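Long-range contacts in envelope polyprotein (Puumala orthohantavirus, PDB 5FXU), which forms the membrane-distal head of the hantaviral surface glycoprotein Gn, part of the antigenic virion spike that probably cooperates with its partner Gc during cell entry: residues I7-I13 against I131-I135; Q17-I21 against L233-E239; V20-V24 against V191-L195; L88-C92 against C111-S115; G223-Q227 against V312-D317. All coordinates share one frame. Residue numbers count along the deposited sequence, not the author numbering.

Contact 1. Residues I7-I13 against I131-I135; sequences IECPHTI and IQTCI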
# COMPACT_ATOMS: atom_id res chain seq x y z
N ILE A 7 15.31 -9.03 2.17
CA ILE A 7 15.57 -7.84 2.98
C ILE A 7 17.03 -7.48 2.75
O ILE A 7 17.92 -8.29 2.93
CB ILE A 7 15.27 -8.12 4.48
CG1 ILE A 7 13.80 -8.45 4.69
CG2 ILE A 7 15.69 -6.96 5.37
CD1 ILE A 7 12.85 -7.30 4.48
N GLU A 8 17.25 -6.25 2.31
CA GLU A 8 18.56 -5.70 2.17
C GLU A 8 18.95 -5.04 3.50
O GLU A 8 18.35 -4.07 3.93
CB GLU A 8 18.61 -4.71 1.02
CG GLU A 8 20.02 -4.17 0.75
CD GLU A 8 20.12 -3.21 -0.42
OE1 GLU A 8 19.11 -2.51 -0.74
OE2 GLU A 8 21.23 -3.12 -1.01
N CYS A 9 19.99 -5.59 4.13
CA CYS A 9 20.49 -5.13 5.44
C CYS A 9 21.63 -4.11 5.32
O CYS A 9 22.63 -4.39 4.68
CB CYS A 9 20.99 -6.35 6.23
SG CYS A 9 19.62 -7.41 6.72
N PRO A 10 21.50 -2.93 5.97
CA PRO A 10 22.65 -2.00 6.00
C PRO A 10 23.81 -2.49 6.85
O PRO A 10 23.61 -3.38 7.66
CB PRO A 10 22.05 -0.73 6.62
CG PRO A 10 20.57 -0.91 6.56
CD PRO A 10 20.37 -2.38 6.73
N HIS A 11 25.01 -1.88 6.70
CA HIS A 11 26.19 -2.23 7.55
C HIS A 11 26.04 -1.82 9.00
O HIS A 11 26.48 -2.55 9.87
CB HIS A 11 27.49 -1.64 7.02
CG HIS A 11 27.94 -2.28 5.75
ND1 HIS A 11 28.55 -3.52 5.71
CD2 HIS A 11 27.84 -1.87 4.47
CE1 HIS A 11 28.81 -3.83 4.45
NE2 HIS A 11 28.40 -2.85 3.68
N THR A 12 25.43 -0.66 9.26
CA THR A 12 25.18 -0.16 10.63
C THR A 12 23.70 0.16 10.87
O THR A 12 22.91 0.32 9.93
CB THR A 12 25.99 1.12 10.95
OG1 THR A 12 25.48 2.24 10.21
CG2 THR A 12 27.49 0.93 10.65
N ILE A 13 23.34 0.26 12.14
CA ILE A 13 22.00 0.72 12.53
C ILE A 13 21.92 2.25 12.38
O ILE A 13 20.90 2.76 11.91
CB ILE A 13 21.63 0.27 13.98
CG1 ILE A 13 21.64 -1.26 14.06
CG2 ILE A 13 20.26 0.82 14.39
CD1 ILE A 13 21.50 -1.83 15.45
N ILE A 131 15.64 -2.47 12.10
CA ILE A 131 16.90 -2.83 11.47
C ILE A 131 17.69 -3.87 12.31
O ILE A 131 18.46 -4.62 11.74
CB ILE A 131 17.72 -1.57 11.11
CG1 ILE A 131 16.94 -0.78 10.04
CG2 ILE A 131 19.09 -1.93 10.53
CD1 ILE A 131 17.43 0.64 9.76
N GLN A 132 17.43 -3.95 13.63
CA GLN A 132 18.05 -4.95 14.53
C GLN A 132 17.77 -6.40 14.10
O GLN A 132 18.55 -7.30 14.42
CB GLN A 132 17.57 -4.79 15.98
CG GLN A 132 18.16 -3.61 16.75
CD GLN A 132 17.55 -2.24 16.37
OE1 GLN A 132 16.57 -2.12 15.57
NE2 GLN A 132 18.15 -1.18 16.90
N THR A 133 16.66 -6.62 13.40
CA THR A 133 16.34 -7.93 12.85
C THR A 133 17.46 -8.50 11.98
O THR A 133 17.69 -9.71 12.00
CB THR A 133 15.04 -7.89 12.01
OG1 THR A 133 14.06 -7.16 12.72
CG2 THR A 133 14.49 -9.29 11.80
N CYS A 134 18.14 -7.63 11.25
CA CYS A 134 19.34 -7.97 10.49
C CYS A 134 20.52 -8.55 11.31
O CYS A 134 21.35 -9.28 10.76
CB CYS A 134 19.83 -6.72 9.73
SG CYS A 134 18.76 -6.28 8.31
N ILE A 135 20.59 -8.24 12.60
CA ILE A 135 21.58 -8.84 13.50
C ILE A 135 21.09 -10.22 13.94
O ILE A 135 21.88 -11.16 14.01
CB ILE A 135 21.88 -7.93 14.72
CG1 ILE A 135 22.51 -6.63 14.25
CG2 ILE A 135 22.82 -8.62 15.71
CD1 ILE A 135 22.36 -5.50 15.24
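A disulfide crosslink ties the end of the N-terminal strand 3-9 to the short helix 133-136 that follows strand 120-130 in the Gn head. The bond runs from C9 SG to C134 SG at 2.1 Å with a chi3 of -82°, the left-handed sense, and both cysteines direct their CA-to-CB bonds at the opposite segment. I7 adds a methyl beside it, its CG2 4.3 Å from C134 SG. Past the strand, P10 CD lies 4.0 Å from I131 CG2, and the loop then carries I13 back along the 131-135 segment: I13 CD1 meets I135 CD1 at 3.8 Å and touches the amide of Q132, 3.7 Å from NE2, although I13 itself is poorly ordered. V20 of strand 19-30 packs against I7, I131 and C134, while strand 3-9 pairs through its backbone with strand 147-155. No hydrogen bond spans the two segments, so one covalent bond and a handful of aliphatic contacts hold them together, fixing C9 to C134, 125 residues further along the chain.

Contact 2. Residues Q17-I21 against L233-E239; sequences QGLVI and LVGSSSE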
# COMPACT_ATOMS: atom_id res chain seq x y z
N GLN A 17 16.24 5.11 14.11
CA GLN A 17 14.80 5.20 13.78
C GLN A 17 14.36 4.58 12.39
O GLN A 17 13.18 4.67 11.99
CB GLN A 17 14.36 6.68 13.93
CG GLN A 17 14.44 7.26 15.34
CD GLN A 17 13.33 6.82 16.30
OE1 GLN A 17 13.23 5.65 16.66
NE2 GLN A 17 12.52 7.79 16.76
N GLY A 18 15.31 3.94 11.71
CA GLY A 18 15.07 3.35 10.40
C GLY A 18 14.41 1.99 10.49
O GLY A 18 14.51 1.30 11.50
N LEU A 19 13.70 1.62 9.44
CA LEU A 19 13.11 0.31 9.36
C LEU A 19 13.57 -0.35 8.08
O LEU A 19 13.82 0.35 7.09
CB LEU A 19 11.59 0.43 9.34
CG LEU A 19 10.90 1.12 10.51
CD1 LEU A 19 9.44 1.30 10.19
CD2 LEU A 19 11.03 0.29 11.76
N VAL A 20 13.66 -1.68 8.08
CA VAL A 20 13.81 -2.43 6.84
C VAL A 20 12.41 -2.78 6.31
O VAL A 20 11.49 -2.93 7.07
CB VAL A 20 14.66 -3.74 6.96
CG1 VAL A 20 16.13 -3.40 7.10
CG2 VAL A 20 14.22 -4.64 8.10
N ILE A 21 12.29 -2.91 5.00
CA ILE A 21 11.06 -3.33 4.36
C ILE A 21 11.37 -4.25 3.21
O ILE A 21 12.34 -4.04 2.48
CB ILE A 21 10.24 -2.14 3.84
CG1 ILE A 21 8.93 -2.62 3.18
CG2 ILE A 21 11.07 -1.23 2.92
CD1 ILE A 21 7.94 -1.50 2.96
N LEU A 233 7.84 3.93 3.14
CA LEU A 233 9.23 3.63 3.34
C LEU A 233 9.89 3.73 1.99
O LEU A 233 9.33 3.30 0.99
CB LEU A 233 9.43 2.24 3.93
CG LEU A 233 9.30 1.99 5.43
CD1 LEU A 233 9.76 3.08 6.37
CD2 LEU A 233 7.85 1.70 5.69
N VAL A 234 11.10 4.29 2.00
CA VAL A 234 11.84 4.56 0.79
C VAL A 234 12.94 3.53 0.63
O VAL A 234 13.72 3.31 1.54
CB VAL A 234 12.44 5.97 0.87
CG1 VAL A 234 13.09 6.33 -0.44
CG2 VAL A 234 11.36 6.99 1.21
N GLY A 235 13.04 2.92 -0.54
CA GLY A 235 14.05 1.90 -0.81
C GLY A 235 13.88 0.66 0.04
O GLY A 235 12.77 0.27 0.38
N SER A 236 14.99 0.01 0.36
CA SER A 236 14.94 -1.17 1.18
C SER A 236 14.96 -0.82 2.67
O SER A 236 14.65 -1.67 3.50
CB SER A 236 16.09 -2.09 0.81
OG SER A 236 17.34 -1.40 0.90
N SER A 237 15.33 0.41 3.01
CA SER A 237 15.40 0.86 4.38
C SER A 237 15.36 2.36 4.52
O SER A 237 15.99 3.04 3.77
CB SER A 237 16.72 0.37 4.98
OG SER A 237 16.69 0.40 6.38
N SER A 238 14.62 2.88 5.48
CA SER A 238 14.51 4.33 5.67
C SER A 238 13.77 4.56 6.93
O SER A 238 13.19 3.64 7.51
CB SER A 238 13.74 5.05 4.50
OG SER A 238 12.30 4.86 4.55
N GLU A 239 13.75 5.82 7.33
CA GLU A 239 12.78 6.27 8.30
C GLU A 239 11.41 6.44 7.63
O GLU A 239 11.34 6.75 6.45
CB GLU A 239 13.24 7.57 8.92
CG GLU A 239 14.46 7.33 9.77
CD GLU A 239 14.97 8.57 10.46
OE1 GLU A 239 14.93 9.68 9.86
OE2 GLU A 239 15.43 8.43 11.61
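Three backbone hydrogen bonds carry this antiparallel pairing, which brings the turn of a beta hairpin, strands 228-234 and 237-243, alongside strand 19-30. L19 N gives to S238 O (2.8 Å) and L19 O takes S238 N (3.1 Å), making L19 and S238 a hydrogen-bonded pair; V20 and S237 are the non-hydrogen-bonded pair next to it, with CA atoms 4.4 Å apart. Beyond them I21 N reaches S236 O at 3.1 Å. L19 O also accepts S237 OG at 3.0 Å, so that carbonyl serves two donors from the hairpin. Within the hairpin S238 OG takes V234 N at 2.9 Å and gives to E239 O at 2.8 Å, bridging its two arms. G235, with a phi of 65°, makes the tight part of the turn, and S236 OG is bonded to E8 from strand 3-9.

Packing comes next. L19 CD1 rests 4.2 Å from L233 CD1, and I21 CG2 lies 4.0 Å from L233 CB; I128 of strand 120-130 touches both L19 and I21. At the other, more open end the carboxylate of E239 comes up to the poorly ordered Q17, with Q17 CB 3.1 Å from E239 OE2.

Contact 3. Residues V20-V24 against V191-L195; sequences VIGSV and VRCFL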
# COMPACT_ATOMS: atom_id res chain seq x y z
N VAL A 20 13.66 -1.68 8.08
CA VAL A 20 13.81 -2.43 6.84
C VAL A 20 12.41 -2.78 6.31
O VAL A 20 11.49 -2.93 7.07
CB VAL A 20 14.66 -3.74 6.96
CG1 VAL A 20 16.13 -3.40 7.10
CG2 VAL A 20 14.22 -4.64 8.10
N ILE A 21 12.29 -2.91 5.00
CA ILE A 21 11.06 -3.33 4.36
C ILE A 21 11.37 -4.25 3.21
O ILE A 21 12.34 -4.04 2.48
CB ILE A 21 10.24 -2.14 3.84
CG1 ILE A 21 8.93 -2.62 3.18
CG2 ILE A 21 11.07 -1.23 2.92
CD1 ILE A 21 7.94 -1.50 2.96
N GLY A 22 10.55 -5.27 3.04
CA GLY A 22 10.57 -6.10 1.82
C GLY A 22 9.16 -6.53 1.45
O GLY A 22 8.23 -6.40 2.23
N SER A 23 8.99 -7.07 0.24
CA SER A 23 7.66 -7.50 -0.19
C SER A 23 7.77 -8.48 -1.30
O SER A 23 8.71 -8.44 -2.05
CB SER A 23 6.76 -6.30 -0.58
OG SER A 23 7.25 -5.57 -1.69
N VAL A 24 6.80 -9.38 -1.39
CA VAL A 24 6.76 -10.33 -2.49
C VAL A 24 5.30 -10.59 -2.91
O VAL A 24 4.44 -10.69 -2.07
CB VAL A 24 7.48 -11.64 -2.12
CG1 VAL A 24 6.82 -12.36 -0.94
CG2 VAL A 24 7.55 -12.58 -3.33
N VAL A 191 9.34 3.39 -3.57
CA VAL A 191 8.63 3.86 -2.40
C VAL A 191 7.42 2.96 -2.22
O VAL A 191 6.72 2.68 -3.20
CB VAL A 191 8.17 5.32 -2.53
CG1 VAL A 191 7.57 5.81 -1.23
CG2 VAL A 191 9.36 6.21 -2.77
N ARG A 192 7.22 2.49 -0.99
CA ARG A 192 6.04 1.71 -0.61
C ARG A 192 5.29 2.39 0.52
O ARG A 192 5.88 2.73 1.52
CB ARG A 192 6.43 0.29 -0.17
CG ARG A 192 6.75 -0.60 -1.34
CD ARG A 192 7.65 -1.80 -1.14
NE ARG A 192 9.07 -1.58 -0.89
CZ ARG A 192 9.98 -2.55 -0.88
NH1 ARG A 192 9.64 -3.81 -1.13
NH2 ARG A 192 11.24 -2.24 -0.63
N CYS A 193 3.99 2.58 0.31
CA CYS A 193 3.13 3.39 1.16
C CYS A 193 1.87 2.65 1.59
O CYS A 193 1.30 1.91 0.81
CB CYS A 193 2.67 4.64 0.41
SG CYS A 193 3.97 5.71 -0.17
N PHE A 194 1.45 2.90 2.83
CA PHE A 194 0.29 2.26 3.44
C PHE A 194 -0.67 3.33 3.88
O PHE A 194 -0.27 4.32 4.48
CB PHE A 194 0.73 1.36 4.60
CG PHE A 194 1.79 0.38 4.19
CD1 PHE A 194 3.13 0.79 4.08
CD2 PHE A 194 1.45 -0.89 3.78
CE1 PHE A 194 4.10 -0.08 3.61
CE2 PHE A 194 2.43 -1.78 3.33
CZ PHE A 194 3.75 -1.38 3.22
N LEU A 195 -1.94 3.15 3.53
CA LEU A 195 -2.98 4.08 3.89
C LEU A 195 -3.41 3.90 5.34
O LEU A 195 -3.82 2.81 5.73
CB LEU A 195 -4.20 3.87 2.99
CG LEU A 195 -5.34 4.85 3.22
CD1 LEU A 195 -4.96 6.24 2.79
CD2 LEU A 195 -6.53 4.42 2.41
O HOH W 1 13.34 -4.33 -0.02
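Strands 20-24 and 191-195 cross almost at right angles, 88°, with their axes 9.5 Å apart, so this is orthogonal packing between two strands of the same large mixed beta-sheet in the Gn head. No backbone hydrogen bond joins them; I21 and S23 from one side and R192 and F194 from the other direct their side chains into the gap. R192 spans it. Its NH1 donates to S23 OG at 3.0 Å, while NH2 is bonded to G235 O in the neighbouring hairpin turn and also to a water (3.0 Å from R192 NH2) that in turn donates to I21 O at 2.7 Å. One guanidinium face is covered by I21 CD1, and S23 OG sits near the guanidinium plane, so the buried charge is met by polar atoms at its rim and by hydrocarbon above. F194, itself edge-to-face with F126 of strand 120-130, completes the apolar part: I21 CD1 approaches the edge of its ring, 4.1 Å from F194 CE1.

Contact 4. Residues L88-C92 against C111-S115; sequences LRGLC and CFDLS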
# COMPACT_ATOMS: atom_id res chain seq x y z
N LEU A 88 -12.50 -9.46 6.57
CA LEU A 88 -11.25 -10.04 6.11
C LEU A 88 -10.27 -9.98 7.28
O LEU A 88 -10.52 -9.25 8.24
CB LEU A 88 -10.72 -9.26 4.89
CG LEU A 88 -11.60 -9.33 3.63
CD1 LEU A 88 -11.05 -8.43 2.53
CD2 LEU A 88 -11.73 -10.75 3.10
N ARG A 89 -9.20 -10.75 7.22
CA ARG A 89 -8.11 -10.58 8.16
C ARG A 89 -6.79 -10.56 7.49
O ARG A 89 -6.64 -11.11 6.40
CB ARG A 89 -8.02 -11.76 9.12
CG ARG A 89 -9.25 -12.21 9.87
CD ARG A 89 -8.88 -13.45 10.70
NE ARG A 89 -9.79 -13.74 11.82
CZ ARG A 89 -9.78 -13.16 13.03
NH1 ARG A 89 -8.91 -12.19 13.32
NH2 ARG A 89 -10.67 -13.53 13.95
N GLY A 90 -5.80 -9.98 8.18
CA GLY A 90 -4.43 -9.99 7.70
C GLY A 90 -4.09 -8.92 6.67
O GLY A 90 -2.93 -8.82 6.28
N LEU A 91 -5.05 -8.12 6.24
CA LEU A 91 -4.76 -7.10 5.24
C LEU A 91 -4.00 -5.94 5.87
O LEU A 91 -4.04 -5.73 7.08
CB LEU A 91 -6.02 -6.59 4.54
CG LEU A 91 -6.43 -7.46 3.35
CD1 LEU A 91 -7.00 -8.79 3.82
CD2 LEU A 91 -7.44 -6.73 2.48
N CYS A 92 -3.29 -5.20 5.01
CA CYS A 92 -2.51 -4.06 5.42
C CYS A 92 -3.37 -2.85 5.74
O CYS A 92 -3.39 -1.89 5.00
CB CYS A 92 -1.42 -3.71 4.37
SG CYS A 92 -0.15 -4.98 4.14
N CYS A 111 1.81 -8.16 6.83
CA CYS A 111 0.44 -8.07 6.34
C CYS A 111 0.45 -8.25 4.82
O CYS A 111 1.52 -8.34 4.22
CB CYS A 111 -0.16 -6.72 6.72
SG CYS A 111 0.70 -5.28 6.02
N PHE A 112 -0.72 -8.40 4.19
CA PHE A 112 -0.77 -8.56 2.72
C PHE A 112 -1.83 -7.67 2.11
O PHE A 112 -2.73 -7.23 2.80
CB PHE A 112 -0.92 -10.04 2.32
CG PHE A 112 -2.12 -10.69 2.91
CD1 PHE A 112 -2.08 -11.25 4.19
CD2 PHE A 112 -3.30 -10.74 2.19
CE1 PHE A 112 -3.21 -11.83 4.73
CE2 PHE A 112 -4.43 -11.33 2.72
CZ PHE A 112 -4.39 -11.87 3.99
N ASP A 113 -1.64 -7.33 0.85
CA ASP A 113 -2.68 -6.71 0.03
C ASP A 113 -3.10 -7.75 -1.03
O ASP A 113 -2.40 -8.76 -1.20
CB ASP A 113 -2.17 -5.39 -0.61
CG ASP A 113 -3.32 -4.42 -1.01
OD1 ASP A 113 -4.50 -4.89 -1.02
OD2 ASP A 113 -3.06 -3.19 -1.31
N LEU A 114 -4.20 -7.51 -1.73
CA LEU A 114 -4.77 -8.48 -2.69
C LEU A 114 -4.92 -7.83 -4.06
O LEU A 114 -5.39 -6.72 -4.15
CB LEU A 114 -6.14 -8.96 -2.25
CG LEU A 114 -6.22 -9.60 -0.87
CD1 LEU A 114 -7.67 -9.80 -0.45
CD2 LEU A 114 -5.48 -10.91 -0.89
N SER A 115 -4.50 -8.55 -5.09
CA SER A 115 -4.62 -8.13 -6.46
C SER A 115 -5.40 -9.27 -7.10
O SER A 115 -4.87 -10.38 -7.20
CB SER A 115 -3.26 -7.95 -7.14
OG SER A 115 -2.52 -6.93 -6.52
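A disulfide and a single beta bridge join the chain leaving strand 79-89 to strand 107-116, part of the large mixed sheet of the Gn head. Bridge partners L91 and F112 have CA atoms 4.9 Å apart, and two backbone hydrogen bonds frame L91: F112 N gives to G90 O at 3.1 Å, and C92 N gives to F112 O at 3.1 Å. The NH and CO of F112 are thereby both used on this side. F112 O also takes a CA-H contact from L91 CA at 3.2 Å, and L91 N finds its acceptor in the side chain of Q55. Buried D113 is well supplied too: OD1 accepts L114 N at 2.7 Å and T310 OG1, OD2 pairs with T344, and the strand's other edge is met in part by strand 120-130 through C111 and D113. Outward-reaching R89 bonds to S52 O.

G90 has a phi of 82°, and a CB there would run into the ring of F112. L91 CD1 packs 3.8 Å from F112 CE2, and L91 CD2 lies 4.3 Å from L114 CD1. The covalent link completes the joint: C92 SG to C111 SG, 2.1 Å, with chi3 at 96°.

Contact 5. Residues G223-Q227 against V312-D317; sequences GNGFQ and VLTAKD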
# COMPACT_ATOMS: atom_id res chain seq x y z
N GLY A 223 -17.73 17.09 -1.75
CA GLY A 223 -17.66 16.11 -0.65
C GLY A 223 -16.65 14.97 -0.70
O GLY A 223 -17.01 13.80 -0.91
N ASN A 224 -15.37 15.29 -0.48
CA ASN A 224 -14.31 14.29 -0.27
C ASN A 224 -13.66 14.37 1.13
O ASN A 224 -12.57 14.91 1.37
CB ASN A 224 -13.36 14.29 -1.45
CG ASN A 224 -14.04 13.72 -2.72
OD1 ASN A 224 -14.51 12.59 -2.68
ND2 ASN A 224 -14.11 14.48 -3.81
N GLY A 225 -14.39 13.75 2.05
CA GLY A 225 -14.18 13.85 3.45
C GLY A 225 -13.29 12.81 4.12
O GLY A 225 -13.07 12.93 5.32
N PHE A 226 -12.78 11.80 3.42
CA PHE A 226 -11.89 10.82 4.05
C PHE A 226 -10.73 11.48 4.85
O PHE A 226 -10.12 12.43 4.39
CB PHE A 226 -11.33 9.83 3.06
CG PHE A 226 -10.30 8.91 3.68
CD1 PHE A 226 -10.68 7.86 4.50
CD2 PHE A 226 -8.94 9.15 3.51
CE1 PHE A 226 -9.74 7.05 5.11
CE2 PHE A 226 -8.00 8.34 4.10
CZ PHE A 226 -8.40 7.28 4.91
N GLN A 227 -10.49 10.99 6.06
CA GLN A 227 -9.45 11.51 6.92
C GLN A 227 -8.39 10.46 7.17
O GLN A 227 -8.67 9.38 7.69
CB GLN A 227 -10.01 12.07 8.23
CG GLN A 227 -10.59 13.47 8.06
CD GLN A 227 -11.00 14.13 9.36
OE1 GLN A 227 -10.16 14.57 10.15
NE2 GLN A 227 -12.30 14.21 9.59
N VAL A 312 -10.33 2.59 -0.19
CA VAL A 312 -11.32 3.26 0.64
C VAL A 312 -12.03 4.30 -0.20
O VAL A 312 -11.41 4.94 -1.04
CB VAL A 312 -10.63 3.97 1.83
CG1 VAL A 312 -11.62 4.56 2.81
CG2 VAL A 312 -9.77 2.99 2.60
N LEU A 313 -13.32 4.49 0.02
CA LEU A 313 -14.04 5.61 -0.55
C LEU A 313 -13.49 6.92 -0.05
O LEU A 313 -13.28 7.07 1.16
CB LEU A 313 -15.52 5.55 -0.16
CG LEU A 313 -16.37 4.42 -0.74
CD1 LEU A 313 -17.78 4.66 -0.31
CD2 LEU A 313 -16.29 4.32 -2.25
N THR A 314 -13.29 7.88 -0.94
CA THR A 314 -12.80 9.20 -0.53
C THR A 314 -13.91 10.05 0.10
O THR A 314 -13.62 10.97 0.84
CB THR A 314 -12.20 9.98 -1.70
OG1 THR A 314 -13.20 10.20 -2.69
CG2 THR A 314 -11.02 9.23 -2.31
N ALA A 315 -15.17 9.71 -0.19
CA ALA A 315 -16.31 10.52 0.21
C ALA A 315 -16.62 10.48 1.70
O ALA A 315 -17.17 11.46 2.22
CB ALA A 315 -17.57 10.14 -0.58
N LYS A 316 -16.33 9.38 2.38
CA LYS A 316 -16.73 9.26 3.79
C LYS A 316 -15.57 9.47 4.75
O LYS A 316 -14.55 8.79 4.66
CB LYS A 316 -17.40 7.90 4.06
CG LYS A 316 -18.67 7.66 3.26
CD LYS A 316 -19.73 8.71 3.54
CE LYS A 316 -21.04 8.34 2.87
NZ LYS A 316 -22.07 9.37 3.16
N ASP A 317 -15.77 10.41 5.68
CA ASP A 317 -14.87 10.63 6.82
C ASP A 317 -14.47 9.33 7.50
O ASP A 317 -13.28 9.04 7.67
CB ASP A 317 -15.52 11.54 7.88
CG ASP A 317 -15.53 13.02 7.49
OD1 ASP A 317 -16.41 13.41 6.67
OD2 ASP A 317 -14.68 13.81 8.00
O HOH W 2 -10.96 8.35 8.90
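Here two irregular loops lie side by side at one end of the large mixed beta-sheet of the Gn head: the 223-227 approach to strand 228-234, and the turn that leaves strand 310-313. V312, still in its strand, sets CG1 3.8 Å from F226 CD1, and L195 and L341 complete the apolar surroundings of that ring. The carbonyl of L313 follows, 3.9 Å from F226 CB. T314 makes the main polar connection with both ends of the residue: T314 OG1 donates to N224 OD1 at 2.7 Å, and T314 O accepts F226 N at 2.8 Å. N224 ND2 bonds instead to C336 O. A315 then brings its CA 3.5 Å from G223 O in a CA-H...O contact, and K316 turns its CA-to-CB bond away while its carbonyl lies 3.4 Å from F226 CA.

D317 closes the run. Its OD2 receives Q227 NE2 at 2.9 Å and makes a salt bridge with K207. A CB on G225 would collide with this carboxylate, so glycine fits there. Finally, one water donates to a backbone carbonyl of each segment, 2.7 Å from D317 O and 2.8 Å from Q227 O.

How the contacts relate
Contacts 1, 2 and 3 form a continuous block around strand 19-30. Contacts 2 and 3 share V20 and I21, with centres 9 Å apart, and are stitched by L233 N to R192 O (2.8 Å); contact 1 joins through E8 OE1 and S236 OG, 2.7 Å apart, and through I7 CD1, 3.4 Å from G22 N. Contact 3, near the middle of the chain, also touches contact 4, where F194 CD2 is 4.1 Å from C92 CB, and contact 5, where L195 CD2 is 3.6 Å from V312 CG2. Contacts 1 and 5 are far apart, about 38 Å between centres. Attached glycan sugars lie about 12 Å from the side chains of L114 in contact 4 and N224 in contact 5.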